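Local coordinates for protein glutathione S-transferase (Bombyx mori, PDB 3AY8) that probably transfers glutathione to electrophilic compounds, as a homodimeric cytosolic glutathione S-transferase that has not been assigned to a class, at residues A21-A24 / P28-I31; D83-K88 / L192-P197. All coordinates share one frame; numbering follows the deposited sequence. Where two conformers were deposited one is given.

Interaction 1 of 2, residues A21-A24 / P28-I31; sequences AARA and PIQI
A22 and R23 meet I29 and I31 where helix 13-25 packs against the segment that leads into strand 30-33, in a beta-alpha-beta unit. The unit runs strand 5-8, helix 13-25, strand 30-33, and opens the thioredoxin-like domain of the glutathione transferase fold. A tight loop turns the chain back, so the two segments pack through side chains. No hydrogen bond joins them.

The apolar part is a methyl contact. CB of A22 points toward 28-31 and lies 3.6 Å from I29 CD1 and 3.9 Å from I29 CG1. I29 is modelled in two conformers, and these distances belong to one of them. Its first torsion is nearly eclipsed in that copy, so the exact rotation of its side chain is doubtful. L19 of the same helix also touches I29 and I31. A22 packs further on L75 of helix 68-79.

The second part is an arginine end that meets two isoleucine methyls. The first bond of R23 leaves the helix away from 28-31, and a bend at chi2 (-47°) swings the chain back. The rest is extended. It brings NH2 to 3.4 Å and CZ to 4.0 Å from I31 CD1. I31 reaches out to meet it from the opposite direction, its chain extended at chi2 (171°). NH1 comes to 3.8 Å from I29 CD1.

The polar demand of R23 is met by other partners. NE forms a salt bridge with E198 of helix 196-213, and NH1 hydrogen-bonds a glycerol that probably comes from the crystallisation liquor. The contact is therefore purely van der Waals, with the charged group held by E198 while the CD1 methyls of I29 and I31 border it at a slant.

Interaction 2 of 2, residues D83-K88 / L192-P197; sequences DQWYPK and LLPGAP
W85 reaches across to L193 and P194, and every contact between the two segments is apolar. CH2 of W85, on the six-membered ring of the indole, lies 4.0 Å from L193 CD2. That methyl sits at the ring edge, close to the plane of the indole. CD of P194 is farther off, 4.5 Å from W85 CH2, and comes in at a slant. L193 sets off across the line of contact, and its CD2 branch then closes on the indole. The two side chains run in opposite senses and overlap at their ends. The first bond of W85 points toward 192-197, and its CG stands beside the backbone N (chi1 -68°).

Backbone hydrogen bonds shape each segment separately. D83 to Y86 is a type I turn, with Y86 N 3.0 Å from D83 O. L193 to A196 is a type II turn, with A196 N 3.2 Å from L193 O. G195 takes the positive phi of this second turn (74°) and is the N-cap of helix 196-213.

A side-chain hydrogen bond also ties the first loop to itself. K88 N donates to D83 OD2 over 3.1 Å, nearly straight at 166° and on the syn side of the carboxylate. D83 has two conformers, so this bond applies to the one described.

The loop 83-88 links helix 68-79 to helix 90-120, and so the thioredoxin-like domain to the all-helical one. W85 also packs on A24 and I25 of helix 13-25, and P156 touches both W85 and L193. With a small interface and no polar bond across it, the contact is loose van der Waals packing of the indole edge against the turn that precedes helix 196-213.

From the N terminus, interaction 1 comes first. It closes the short loop between helix 13-25 and strand 30-33, inside the thioredoxin-like domain. Interaction 2 opens much later, at the loop after helix 68-79, and closes a long, mostly helical excursion at the turn before helix 196-213. The two are in series and neither nest nor cross. The centres of interaction 1 and interaction 2 are about 11 Å apart. Segment 21-24 is the side of interaction 1 that touches interaction 2: R23 O is 3.5 Å from P194 CB, and A24 CA is 4.0 Å from P194 CG. Together they join the beta-alpha-beta unit to the interdomain loop and the last helix.

Interaction 1 of 2, residues A21-A24 / P28-I31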
loop_
_atom_site.group_PDB
_atom_site.type_symbol
_atom_site.label_atom_id
_atom_site.label_comp_id
_atom_site.label_asym_id
_atom_site.label_seq_id
_atom_site.Cartn_x
_atom_site.Cartn_y
_atom_site.Cartn_z
ATOM N N ALA A 21 4.125 -1.010 16.239
ATOM C CA ALA A 21 3.730 0.400 16.369
ATOM C C ALA A 21 3.142 0.655 17.760
ATOM O O ALA A 21 3.474 1.651 18.399
ATOM C CB ALA A 21 2.721 0.788 15.291
ATOM N N ALA A 22 2.263 -0.235 18.209
ATOM C CA ALA A 22 1.703 -0.141 19.567
ATOM C C ALA A 22 2.827 -0.160 20.623
ATOM O O ALA A 22 2.818 0.654 21.539
ATOM C CB ALA A 22 0.692 -1.258 19.819
ATOM N N ARG A 23 3.814 -1.047 20.460
ATOM C CA ARG A 23 4.969 -1.086 21.382
ATOM C C ARG A 23 5.762 0.216 21.344
ATOM O O ARG A 23 6.163 0.726 22.387
ATOM C CB ARG A 23 5.914 -2.262 21.090
ATOM C CG ARG A 23 5.268 -3.663 21.068
ATOM C CD ARG A 23 4.362 -3.911 22.267
ATOM N NE ARG A 23 4.082 -5.328 22.513
ATOM C CZ ARG A 23 3.255 -5.752 23.466
ATOM N NH1 ARG A 23 2.620 -4.880 24.239
ATOM N NH2 ARG A 23 3.061 -7.039 23.655
ATOM N N ALA A 24 5.977 0.752 20.139
ATOM C CA ALA A 24 6.788 1.957 19.969
ATOM C C ALA A 24 6.172 3.185 20.641
ATOM O O ALA A 24 6.882 3.939 21.307
ATOM C CB ALA A 24 7.049 2.229 18.486
ATOM N N PRO A 28 -0.696 0.472 26.300
ATOM C CA PRO A 28 -1.126 -0.839 26.777
ATOM C C PRO A 28 -2.250 -1.358 25.869
ATOM O O PRO A 28 -3.204 -0.630 25.578
ATOM C CB PRO A 28 -1.656 -0.536 28.185
ATOM C CG PRO A 28 -0.848 0.652 28.626
ATOM C CD PRO A 28 -0.787 1.493 27.366
ATOM N N ILE A 29 -2.122 -2.599 25.414
ATOM C CA ILE A 29 -3.100 -3.181 24.491
ATOM C C ILE A 29 -3.348 -4.625 24.822
ATOM O O ILE A 29 -2.405 -5.373 25.118
ATOM C CB ILE A 29 -2.602 -3.241 23.028
ATOM C CG1 ILE A 29 -1.176 -2.733 22.884
ATOM C CG2 ILE A 29 -3.618 -2.623 22.076
ATOM C CD1 ILE A 29 -0.310 -3.733 22.197
ATOM N N GLN A 30 -4.615 -5.020 24.762
ATOM C CA GLN A 30 -4.984 -6.429 24.839
ATOM C C GLN A 30 -4.663 -7.071 23.501
ATOM O O GLN A 30 -4.947 -6.492 22.443
ATOM C CB GLN A 30 -6.476 -6.599 25.111
ATOM C CG GLN A 30 -6.898 -6.493 26.565
ATOM C CD GLN A 30 -8.346 -6.933 26.781
ATOM O OE1 GLN A 30 -8.804 -7.932 26.215
ATOM N NE2 GLN A 30 -9.068 -6.188 27.600
ATOM N N ILE A 31 -4.077 -8.257 23.547
ATOM C CA ILE A 31 -3.698 -8.956 22.340
ATOM C C ILE A 31 -4.437 -10.274 22.301
ATOM O O ILE A 31 -4.221 -11.150 23.150
ATOM C CB ILE A 31 -2.172 -9.203 22.257
ATOM C CG1 ILE A 31 -1.404 -7.873 22.259
ATOM C CG2 ILE A 31 -1.825 -10.047 21.006
ATOM C CD1 ILE A 31 0.079 -8.027 22.402
#

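Interaction 2 of 2, residues D83-K88 / L192-P197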
loop_
_atom_site.group_PDB
_atom_site.type_symbol
_atom_site.label_atom_id
_atom_site.label_comp_id
_atom_site.label_asym_id
_atom_site.label_seq_id
_atom_site.Cartn_x
_atom_site.Cartn_y
_atom_site.Cartn_z
ATOM N N ASP A 83 5.464 13.567 19.081
ATOM C CA ASP A 83 5.356 13.669 17.636
ATOM C C ASP A 83 6.307 12.697 16.928
ATOM O O ASP A 83 6.042 12.278 15.802
ATOM C CB ASP A 83 5.707 15.101 17.221
ATOM C CG ASP A 83 4.982 15.538 15.972
ATOM O OD1 ASP A 83 3.860 15.048 15.755
ATOM O OD2 ASP A 83 5.526 16.367 15.212
ATOM N N GLN A 84 7.404 12.344 17.597
ATOM C CA GLN A 84 8.502 11.588 16.980
ATOM C C GLN A 84 8.051 10.507 16.003
ATOM O O GLN A 84 8.546 10.431 14.881
ATOM C CB GLN A 84 9.397 10.937 18.053
ATOM C CG GLN A 84 10.741 10.470 17.517
ATOM C CD GLN A 84 11.257 9.192 18.176
ATOM O OE1 GLN A 84 11.468 8.187 17.501
ATOM N NE2 GLN A 84 11.469 9.232 19.491
ATOM N N TRP A 85 7.123 9.671 16.449
ATOM C CA TRP A 85 6.774 8.425 15.747
ATOM C C TRP A 85 5.976 8.637 14.460
ATOM O O TRP A 85 6.078 7.847 13.533
ATOM C CB TRP A 85 6.106 7.423 16.691
ATOM C CG TRP A 85 7.063 6.900 17.742
ATOM C CD1 TRP A 85 7.170 7.327 19.040
ATOM C CD2 TRP A 85 8.052 5.873 17.577
ATOM N NE1 TRP A 85 8.152 6.629 19.692
ATOM C CE2 TRP A 85 8.715 5.730 18.821
ATOM C CE3 TRP A 85 8.448 5.063 16.502
ATOM C CZ2 TRP A 85 9.745 4.797 19.022
ATOM C CZ3 TRP A 85 9.475 4.138 16.702
ATOM C CH2 TRP A 85 10.114 4.016 17.950
ATOM N N TYR A 86 5.206 9.720 14.409
ATOM C CA TYR A 86 4.426 10.081 13.222
ATOM C C TYR A 86 4.285 11.604 13.217
ATOM O O TYR A 86 3.293 12.127 13.705
ATOM C CB TYR A 86 3.054 9.406 13.277
ATOM C CG TYR A 86 2.242 9.437 11.994
ATOM C CD1 TYR A 86 2.845 9.232 10.746
ATOM C CD2 TYR A 86 0.867 9.634 12.035
ATOM C CE1 TYR A 86 2.097 9.249 9.575
ATOM C CE2 TYR A 86 0.104 9.653 10.865
ATOM C CZ TYR A 86 0.731 9.456 9.641
ATOM O OH TYR A 86 -0.013 9.466 8.484
ATOM N N PRO A 87 5.296 12.318 12.683
ATOM C CA PRO A 87 5.316 13.790 12.818
ATOM C C PRO A 87 4.108 14.487 12.207
ATOM O O PRO A 87 3.617 14.075 11.144
ATOM C CB PRO A 87 6.606 14.202 12.107
ATOM C CG PRO A 87 7.498 12.994 12.223
ATOM C CD PRO A 87 6.542 11.807 12.087
ATOM N N LYS A 88 3.640 15.531 12.888
ATOM C CA LYS A 88 2.469 16.265 12.442
ATOM C C LYS A 88 2.788 17.216 11.292
ATOM O O LYS A 88 1.904 17.501 10.487
ATOM C CB LYS A 88 1.796 16.997 13.604
ATOM C CG LYS A 88 1.375 16.049 14.728
ATOM C CD LYS A 88 0.317 16.654 15.642
ATOM C CE LYS A 88 -1.005 15.906 15.524
ATOM N NZ LYS A 88 -0.918 14.606 16.241
ATOM N N LEU A 192 16.853 -2.567 18.613
ATOM C CA LEU A 192 16.658 -1.652 19.735
ATOM C C LEU A 192 15.211 -1.183 19.867
ATOM O O LEU A 192 14.843 -0.616 20.894
ATOM C CB LEU A 192 17.531 -0.407 19.579
ATOM C CG LEU A 192 19.018 -0.466 19.239
ATOM C CD1 LEU A 192 19.432 0.929 18.794
ATOM C CD2 LEU A 192 19.857 -0.910 20.422
ATOM N N LEU A 193 14.398 -1.385 18.827
ATOM C CA LEU A 193 12.998 -0.937 18.858
ATOM C C LEU A 193 12.204 -1.670 19.940
ATOM O O LEU A 193 12.441 -2.866 20.183
ATOM C CB LEU A 193 12.306 -1.122 17.498
ATOM C CG LEU A 193 12.769 -0.309 16.281
ATOM C CD1 LEU A 193 12.147 -0.876 14.981
ATOM C CD2 LEU A 193 12.456 1.186 16.432
ATOM N N PRO A 194 11.258 -0.963 20.597
ATOM C CA PRO A 194 10.405 -1.667 21.559
ATOM C C PRO A 194 9.685 -2.841 20.879
ATOM O O PRO A 194 9.183 -2.706 19.759
ATOM C CB PRO A 194 9.403 -0.586 21.996
ATOM C CG PRO A 194 10.133 0.729 21.762
ATOM C CD PRO A 194 10.972 0.488 20.544
ATOM N N GLY A 195 9.687 -3.995 21.537
ATOM C CA GLY A 195 9.012 -5.178 21.022
ATOM C C GLY A 195 9.687 -5.886 19.858
ATOM O O GLY A 195 9.075 -6.733 19.216
ATOM N N ALA A 196 10.950 -5.599 19.640
ATOM C CA ALA A 196 11.687 -6.260 18.600
ATOM C C ALA A 196 11.821 -7.781 18.752
ATOM O O ALA A 196 11.635 -8.443 17.793
ATOM C CB ALA A 196 12.982 -5.651 18.438
ATOM N N PRO A 197 12.099 -8.318 19.943
ATOM C CA PRO A 197 12.177 -9.765 20.140
ATOM C C PRO A 197 10.882 -10.448 19.883
ATOM O O PRO A 197 10.884 -11.501 19.348
ATOM C CB PRO A 197 12.519 -9.928 21.625
ATOM C CG PRO A 197 13.183 -8.781 21.957
ATOM C CD PRO A 197 12.718 -7.627 21.066
#